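Tube-forming protein in Mycobacterial Envelpe, TiME (Mycolicibacterium smegmatis, PDB 7CU9) probably forms a tube across the mycobacterial outer envelope that may serve in protein secretion. Local coordinates at residues D4-V18 with T79-T91. Numbering follows the deposited sequence. Where two conformers were deposited one is given.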
ATOM      1  N   ASP B   4      -9.208  -3.979 -30.970  1.00 11.88           N
ATOM      2  CA  ASP B   4      -8.233  -3.764 -32.066  1.00 12.26           C
ATOM      3  C   ASP B   4      -6.832  -3.875 -31.473  1.00 11.68           C
ATOM      4  O   ASP B   4      -6.621  -3.601 -30.295  1.00 10.94           O
ATOM      5  CB  ASP B   4      -8.438  -2.410 -32.742  1.00 13.98           C
ATOM      6  CG  ASP B   4      -9.737  -2.278 -33.519  1.00 15.64           C
ATOM      7  OD1 ASP B   4     -10.310  -3.315 -33.910  1.00 17.26           O
ATOM      8  OD2 ASP B   4     -10.153  -1.125 -33.737  1.00 19.38           O
ATOM      9  N   PRO B   5      -5.822  -4.278 -32.270  1.00 11.17           N
ATOM     10  CA  PRO B   5      -4.454  -4.399 -31.762  1.00 11.14           C
ATOM     11  C   PRO B   5      -3.903  -3.099 -31.157  1.00 11.12           C
ATOM     12  O   PRO B   5      -3.065  -3.149 -30.262  1.00 10.62           O
ATOM     13  CB  PRO B   5      -3.607  -4.805 -32.980  1.00 11.38           C
ATOM     14  CG  PRO B   5      -4.552  -4.852 -34.170  1.00 11.83           C
ATOM     15  CD  PRO B   5      -5.967  -4.691 -33.671  1.00 11.61           C
ATOM     16  N   GLY B   6      -4.395  -1.954 -31.630  1.00 11.18           N
ATOM     17  CA  GLY B   6      -3.920  -0.628 -31.203  1.00 11.60           C
ATOM     18  C   GLY B   6      -4.125  -0.361 -29.719  1.00 12.03           C
ATOM     19  O   GLY B   6      -3.477   0.560 -29.203  1.00 12.73           O
ATOM     20  N   VAL B   7      -4.984  -1.111 -29.023  1.00 12.09           N
ATOM     21  CA  VAL B   7      -5.314  -0.793 -27.600  1.00 12.58           C
ATOM     22  C   VAL B   7      -4.064  -0.950 -26.724  1.00 13.25           C
ATOM     23  O   VAL B   7      -4.040  -0.344 -25.642  1.00 13.49           O
ATOM     24  CB  VAL B   7      -6.488  -1.622 -27.043  1.00 12.73           C
ATOM     25  CG1 VAL B   7      -7.755  -1.402 -27.853  1.00 13.02           C
ATOM     26  CG2 VAL B   7      -6.155  -3.099 -26.917  1.00 12.72           C
ATOM     27  N   VAL B   8      -3.070  -1.742 -27.132  1.00 13.53           N
ATOM     28  CA  VAL B   8      -1.870  -1.974 -26.272  1.00 15.14           C
ATOM     29  C   VAL B   8      -1.114  -0.647 -26.107  1.00 15.92           C
ATOM     30  O   VAL B   8      -0.410  -0.505 -25.097  1.00 18.30           O
ATOM     31  CB  VAL B   8      -0.947  -3.088 -26.801  1.00 16.13           C
ATOM     32  CG1 VAL B   8      -1.627  -4.442 -26.793  1.00 15.94           C
ATOM     33  CG2 VAL B   8      -0.392  -2.780 -28.167  1.00 16.88           C
ATOM     34  N   SER B   9      -1.276   0.293 -27.045  1.00 17.17           N
ATOM     35  CA  SER B   9      -0.629   1.634 -27.010  1.00 17.79           C
ATOM     36  C   SER B   9      -1.139   2.483 -25.836  1.00 18.47           C
ATOM     37  O   SER B   9      -0.480   3.496 -25.527  1.00 19.32           O
ATOM     38  CB  SER B   9      -0.809   2.373 -28.315  1.00 18.21           C
ATOM     39  OG  SER B   9      -0.042   1.774 -29.355  1.00 19.33           O
ATOM     40  N   TYR B  10      -2.276   2.139 -25.218  0.50 17.93           N
ATOM     41  CA  TYR B  10      -2.820   2.917 -24.071  0.50 18.23           C
ATOM     42  C   TYR B  10      -3.465   2.026 -22.999  0.50 17.36           C
ATOM     43  O   TYR B  10      -4.099   2.600 -22.096  0.50 17.60           O
ATOM     44  CB  TYR B  10      -3.771   4.008 -24.572  0.50 19.06           C
ATOM     45  CG  TYR B  10      -4.882   3.549 -25.483  0.50 19.29           C
ATOM     46  CD1 TYR B  10      -4.707   3.485 -26.855  0.50 19.59           C
ATOM     47  CD2 TYR B  10      -6.124   3.208 -24.975  0.50 20.26           C
ATOM     48  CE1 TYR B  10      -5.729   3.078 -27.696  0.50 20.28           C
ATOM     49  CE2 TYR B  10      -7.157   2.799 -25.802  0.50 20.50           C
ATOM     50  CZ  TYR B  10      -6.961   2.735 -27.169  0.50 20.38           C
ATOM     51  OH  TYR B  10      -7.974   2.331 -27.989  0.50 21.08           O
ATOM     52  N   ALA B  11      -3.270   0.701 -23.036  1.00 16.42           N
ATOM     53  CA  ALA B  11      -3.782  -0.225 -21.997  1.00 15.59           C
ATOM     54  C   ALA B  11      -2.779  -0.362 -20.840  1.00 14.94           C
ATOM     55  O   ALA B  11      -3.172  -0.858 -19.772  1.00 14.91           O
ATOM     56  CB  ALA B  11      -4.106  -1.569 -22.602  1.00 15.53           C
ATOM     57  N   VAL B  12      -1.529   0.050 -21.038  1.00 14.00           N
ATOM     58  CA  VAL B  12      -0.462  -0.050 -19.998  1.00 14.18           C
ATOM     59  C   VAL B  12      -0.430   1.271 -19.230  1.00 14.00           C
ATOM     60  O   VAL B  12      -0.131   2.309 -19.850  1.00 15.02           O
ATOM     61  CB  VAL B  12       0.904  -0.389 -20.619  1.00 14.09           C
ATOM     62  CG1 VAL B  12       1.999  -0.456 -19.564  1.00 14.60           C
ATOM     63  CG2 VAL B  12       0.853  -1.675 -21.423  1.00 14.52           C
ATOM     64  N   MET B  13      -0.749   1.234 -17.935  1.00 13.86           N
ATOM     65  CA  MET B  13      -0.824   2.445 -17.081  1.00 14.33           C
ATOM     66  C   MET B  13       0.588   2.975 -16.855  1.00 14.30           C
ATOM     67  O   MET B  13       1.492   2.219 -16.497  1.00 14.38           O
ATOM     68  CB  MET B  13      -1.489   2.139 -15.735  1.00 14.85           C
ATOM     69  CG  MET B  13      -2.938   1.698 -15.848  1.00 15.65           C
ATOM     70  SD  MET B  13      -4.002   2.932 -16.649  1.00 17.44           S
ATOM     71  CE  MET B  13      -4.103   2.271 -18.310  1.00 17.81           C
ATOM     72  N   PRO B  14       0.825   4.287 -17.078  1.00 14.51           N
ATOM     73  CA  PRO B  14       2.133   4.883 -16.824  1.00 14.70           C
ATOM     74  C   PRO B  14       2.392   5.041 -15.319  1.00 14.64           C
ATOM     75  O   PRO B  14       1.464   4.893 -14.542  1.00 14.01           O
ATOM     76  CB  PRO B  14       2.032   6.236 -17.540  1.00 14.99           C
ATOM     77  CG  PRO B  14       0.573   6.590 -17.433  1.00 15.17           C
ATOM     78  CD  PRO B  14      -0.155   5.266 -17.572  1.00 14.87           C
ATOM     79  N   LYS B  15       3.642   5.330 -14.947  1.00 15.37           N
ATOM     80  CA  LYS B  15       4.086   5.359 -13.526  1.00 16.10           C
ATOM     81  C   LYS B  15       3.201   6.307 -12.701  1.00 15.69           C
ATOM     82  O   LYS B  15       2.910   5.963 -11.544  1.00 15.35           O
ATOM     83  CB  LYS B  15       5.574   5.704 -13.419  1.00 17.17           C
ATOM     84  CG  LYS B  15       6.015   7.021 -14.038  1.00 18.50           C
ATOM     85  CD  LYS B  15       7.492   7.267 -13.829  1.00 19.78           C
ATOM     86  CE  LYS B  15       7.974   8.575 -14.417  1.00 21.72           C
ATOM     87  NZ  LYS B  15       9.454   8.625 -14.457  1.00 22.93           N
ATOM     88  N   GLY B  16       2.777   7.449 -13.256  1.00 15.74           N
ATOM     89  CA  GLY B  16       1.890   8.403 -12.558  1.00 15.52           C
ATOM     90  C   GLY B  16       0.585   7.751 -12.128  1.00 15.31           C
ATOM     91  O   GLY B  16       0.165   7.934 -10.975  1.00 15.27           O
ATOM     92  N   SER B  17      -0.045   7.000 -13.030  1.00 14.83           N
ATOM     93  CA  SER B  17      -1.307   6.267 -12.778  1.00 14.97           C
ATOM     94  C   SER B  17      -1.047   5.133 -11.782  1.00 14.11           C
ATOM     95  O   SER B  17      -1.869   4.944 -10.883  1.00 14.18           O
ATOM     96  CB  SER B  17      -1.894   5.760 -14.062  1.00 15.87           C
ATOM     97  OG  SER B  17      -2.280   6.853 -14.885  1.00 17.79           O
ATOM     98  N   VAL B  18       0.061   4.411 -11.937  1.00 13.63           N
ATOM     99  CA  VAL B  18       0.437   3.304 -11.009  1.00 13.24           C
ATOM    100  C   VAL B  18       0.593   3.887  -9.598  1.00 13.40           C
ATOM    101  O   VAL B  18       0.058   3.289  -8.652  1.00 13.09           O
ATOM    102  CB  VAL B  18       1.702   2.562 -11.472  1.00 13.33           C
ATOM    103  CG1 VAL B  18       2.181   1.573 -10.420  1.00 13.15           C
ATOM    104  CG2 VAL B  18       1.475   1.855 -12.801  1.00 13.53           C
ATOM    105  N   THR B  79      10.816  -1.054  -3.459  1.00 14.17           N
ATOM    106  CA  THR B  79       9.931  -1.124  -2.264  1.00 14.21           C
ATOM    107  C   THR B  79       8.500  -1.416  -2.738  1.00 14.02           C
ATOM    108  O   THR B  79       7.858  -2.344  -2.192  1.00 13.25           O
ATOM    109  CB  THR B  79      10.018   0.159  -1.431  1.00 14.95           C
ATOM    110  OG1 THR B  79      11.342   0.265  -0.901  1.00 15.34           O
ATOM    111  CG2 THR B  79       9.017   0.174  -0.298  1.00 15.28           C
ATOM    112  N   HIS B  80       8.021  -0.639  -3.707  1.00 14.89           N
ATOM    113  CA  HIS B  80       6.843  -0.976  -4.547  1.00 16.03           C
ATOM    114  C   HIS B  80       7.375  -1.328  -5.936  1.00 15.91           C
ATOM    115  O   HIS B  80       8.192  -0.545  -6.467  1.00 16.21           O
ATOM    116  CB  HIS B  80       5.807   0.165  -4.564  1.00 17.56           C
ATOM    117  CG  HIS B  80       5.123   0.395  -3.255  1.00 18.58           C
ATOM    118  ND1 HIS B  80       3.927  -0.203  -2.932  1.00 20.93           N
ATOM    119  CD2 HIS B  80       5.450   1.174  -2.197  1.00 19.29           C
ATOM    120  CE1 HIS B  80       3.548   0.190  -1.729  1.00 20.53           C
ATOM    121  NE2 HIS B  80       4.471   1.037  -1.260  1.00 21.29           N
ATOM    122  N   LEU B  81       6.988  -2.489  -6.468  1.00 15.30           N
ATOM    123  CA  LEU B  81       7.251  -2.870  -7.876  1.00 15.03           C
ATOM    124  C   LEU B  81       5.923  -3.306  -8.490  1.00 14.13           C
ATOM    125  O   LEU B  81       5.187  -4.085  -7.851  1.00 14.09           O
ATOM    126  CB  LEU B  81       8.303  -3.977  -7.977  1.00 16.51           C
ATOM    127  CG  LEU B  81       8.653  -4.399  -9.406  1.00 17.64           C
ATOM    128  CD1 LEU B  81      10.106  -4.832  -9.522  1.00 18.99           C
ATOM    129  CD2 LEU B  81       7.731  -5.507  -9.898  1.00 17.73           C
ATOM    130  N   VAL B  82       5.631  -2.793  -9.678  1.00 12.64           N
ATOM    131  CA  VAL B  82       4.354  -3.051 -10.391  1.00 11.88           C
ATOM    132  C   VAL B  82       4.695  -3.425 -11.830  1.00 11.40           C
ATOM    133  O   VAL B  82       5.458  -2.693 -12.479  1.00 11.79           O
ATOM    134  CB  VAL B  82       3.414  -1.837 -10.323  1.00 11.79           C
ATOM    135  CG1 VAL B  82       2.138  -2.068 -11.115  1.00 11.84           C
ATOM    136  CG2 VAL B  82       3.100  -1.477  -8.881  1.00 12.01           C
ATOM    137  N   LYS B  83       4.134  -4.523 -12.314  1.00 10.52           N
ATOM    138  CA  LYS B  83       4.370  -4.968 -13.702  1.00 10.22           C
ATOM    139  C   LYS B  83       3.017  -5.176 -14.380  1.00  9.88           C
ATOM    140  O   LYS B  83       2.048  -5.584 -13.718  1.00  9.80           O
ATOM    141  CB  LYS B  83       5.251  -6.218 -13.716  1.00 10.31           C
ATOM    142  CG  LYS B  83       5.820  -6.595 -15.075  1.00 10.67           C
ATOM    143  CD  LYS B  83       6.852  -7.674 -14.951  1.00 10.72           C
ATOM    144  CE  LYS B  83       7.444  -8.107 -16.268  1.00 11.16           C
ATOM    145  NZ  LYS B  83       8.596  -9.014 -16.061  1.00 11.55           N
ATOM    146  N   GLN B  84       2.978  -4.878 -15.671  1.00  9.60           N
ATOM    147  CA  GLN B  84       1.783  -5.036 -16.528  1.00  9.47           C
ATOM    148  C   GLN B  84       2.199  -5.695 -17.839  1.00  9.32           C
ATOM    149  O   GLN B  84       3.297  -5.389 -18.338  1.00  9.41           O
ATOM    150  CB  GLN B  84       1.185  -3.673 -16.846  1.00  9.72           C
ATOM    151  CG  GLN B  84       0.674  -2.928 -15.632  1.00  9.97           C
ATOM    152  CD  GLN B  84       0.346  -1.514 -16.028  1.00 10.32           C
ATOM    153  OE1 GLN B  84      -0.655  -1.249 -16.691  1.00 10.65           O
ATOM    154  NE2 GLN B  84       1.225  -0.594 -15.666  1.00 10.74           N
ATOM    155  N   ALA B  85       1.341  -6.550 -18.387  1.00  8.96           N
ATOM    156  CA  ALA B  85       1.524  -7.138 -19.729  1.00  8.90           C
ATOM    157  C   ALA B  85       0.155  -7.241 -20.387  1.00  8.73           C
ATOM    158  O   ALA B  85      -0.786  -7.701 -19.727  1.00  9.20           O
ATOM    159  CB  ALA B  85       2.202  -8.482 -19.641  1.00  9.09           C
ATOM    160  N   VAL B  86       0.051  -6.797 -21.632  1.00  8.72           N
ATOM    161  CA  VAL B  86      -1.220  -6.844 -22.400  1.00  8.88           C
ATOM    162  C   VAL B  86      -0.909  -7.441 -23.765  1.00  8.82           C
ATOM    163  O   VAL B  86      -0.051  -6.895 -24.476  1.00  9.00           O
ATOM    164  CB  VAL B  86      -1.876  -5.459 -22.533  1.00  9.45           C
ATOM    165  CG1 VAL B  86      -3.181  -5.542 -23.305  1.00  9.72           C
ATOM    166  CG2 VAL B  86      -2.096  -4.812 -21.175  1.00  9.88           C
ATOM    167  N   GLY B  87      -1.605  -8.518 -24.107  1.00  8.60           N
ATOM    168  CA  GLY B  87      -1.524  -9.159 -25.427  1.00  8.84           C
ATOM    169  C   GLY B  87      -2.867  -9.125 -26.117  1.00  8.83           C
ATOM    170  O   GLY B  87      -3.864  -9.558 -25.512  1.00  8.91           O
ATOM    171  N   VAL B  88      -2.905  -8.636 -27.353  1.00  8.87           N
ATOM    172  CA  VAL B  88      -4.123  -8.688 -28.204  1.00  9.17           C
ATOM    173  C   VAL B  88      -3.907  -9.790 -29.232  1.00  8.95           C
ATOM    174  O   VAL B  88      -2.881  -9.752 -29.940  1.00  9.13           O
ATOM    175  CB  VAL B  88      -4.426  -7.343 -28.882  1.00  9.44           C
ATOM    176  CG1 VAL B  88      -5.658  -7.439 -29.770  1.00  9.56           C
ATOM    177  CG2 VAL B  88      -4.569  -6.226 -27.864  1.00  9.55           C
ATOM    178  N   PHE B  89      -4.835 -10.734 -29.296  1.00  9.29           N
ATOM    179  CA  PHE B  89      -4.783 -11.877 -30.231  1.00  9.39           C
ATOM    180  C   PHE B  89      -5.777 -11.656 -31.370  1.00  9.78           C
ATOM    181  O   PHE B  89      -6.748 -10.916 -31.207  1.00 10.06           O
ATOM    182  CB  PHE B  89      -5.049 -13.173 -29.472  1.00  9.27           C
ATOM    183  CG  PHE B  89      -3.972 -13.481 -28.464  1.00  9.08           C
ATOM    184  CD1 PHE B  89      -3.992 -12.893 -27.210  1.00  9.20           C
ATOM    185  CD2 PHE B  89      -2.918 -14.325 -28.786  1.00  9.11           C
ATOM    186  CE1 PHE B  89      -2.993 -13.165 -26.288  1.00  9.08           C
ATOM    187  CE2 PHE B  89      -1.918 -14.594 -27.863  1.00  9.23           C
ATOM    188  CZ  PHE B  89      -1.959 -14.016 -26.615  1.00  9.24           C
ATOM    189  N   ALA B  90      -5.535 -12.303 -32.505  1.00 10.41           N
ATOM    190  CA  ALA B  90      -6.402 -12.179 -33.699  1.00 10.86           C
ATOM    191  C   ALA B  90      -7.797 -12.744 -33.408  1.00 11.31           C
ATOM    192  O   ALA B  90      -8.768 -12.302 -34.048  1.00 12.20           O
ATOM    193  CB  ALA B  90      -5.764 -12.874 -34.870  1.00 10.96           C
ATOM    194  N   THR B  91      -7.910 -13.702 -32.484  1.00 11.41           N
ATOM    195  CA  THR B  91      -9.187 -14.394 -32.183  1.00 11.38           C
ATOM    196  C   THR B  91      -9.369 -14.541 -30.676  1.00 11.44           C
ATOM    197  O   THR B  91      -8.370 -14.581 -29.944  1.00 10.88           O
ATOM    198  CB  THR B  91      -9.251 -15.779 -32.837  1.00 11.70           C
ATOM    199  OG1 THR B  91      -8.286 -16.627 -32.216  1.00 11.98           O
ATOM    200  CG2 THR B  91      -8.989 -15.731 -34.324  1.00 11.68           C
TER
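V88 packs against the 3-10 turn at residues 5-7 and the V8 that follows it, and its two methyls divide the work: CG1 meets CA of P5 at 3.8 Å, while CG2 lies 3.6 Å from both CG2 of V7, which crosses it nearly at a right angle, and CG1 of V8. Two residues back along the strand, V86 presents CG1 to CG1 of V8 at 4.0 Å and both its methyls to CB of A11. The polar link comes next. OE1 of Q84 accepts the backbone N of M13 at 2.8 Å, and NE2 of Q84 donates to O of M13 at 2.9 Å. Both bonds are nearly straight (159° and 160°), and each donor lies in the acceptor's carbonyl plane, on a lone pair of Q84 OE1 in one bond and of M13 O in the other. One carboxamide thus grips both polar backbone groups of a single residue, and the opposite polarities fix which end is oxygen and restrain its rotation. An extended chain beyond CG (chi2 170°) carries the amide away from the strand to M13, in the loop before the helix that starts at K15. CG1 of V12 flanks this amide at 4.0 Å from NE2, and CG2 of V18 approaches the same nitrogen. Farther along, V18 and V82 reach tip to tip, CG1 to CG2 at 3.5 Å. V82, Q84, V86 and V88 supply one face of strand 81-89, on which the N-terminal segment lies lengthwise. Strand 63-72, its antiparallel sheet neighbour, extends this surface, S65 touching V8 and A69 touching V12, and helix 174-185 packs on the same face, with L180 against M13 and V82 and M184 against Q84 and V86.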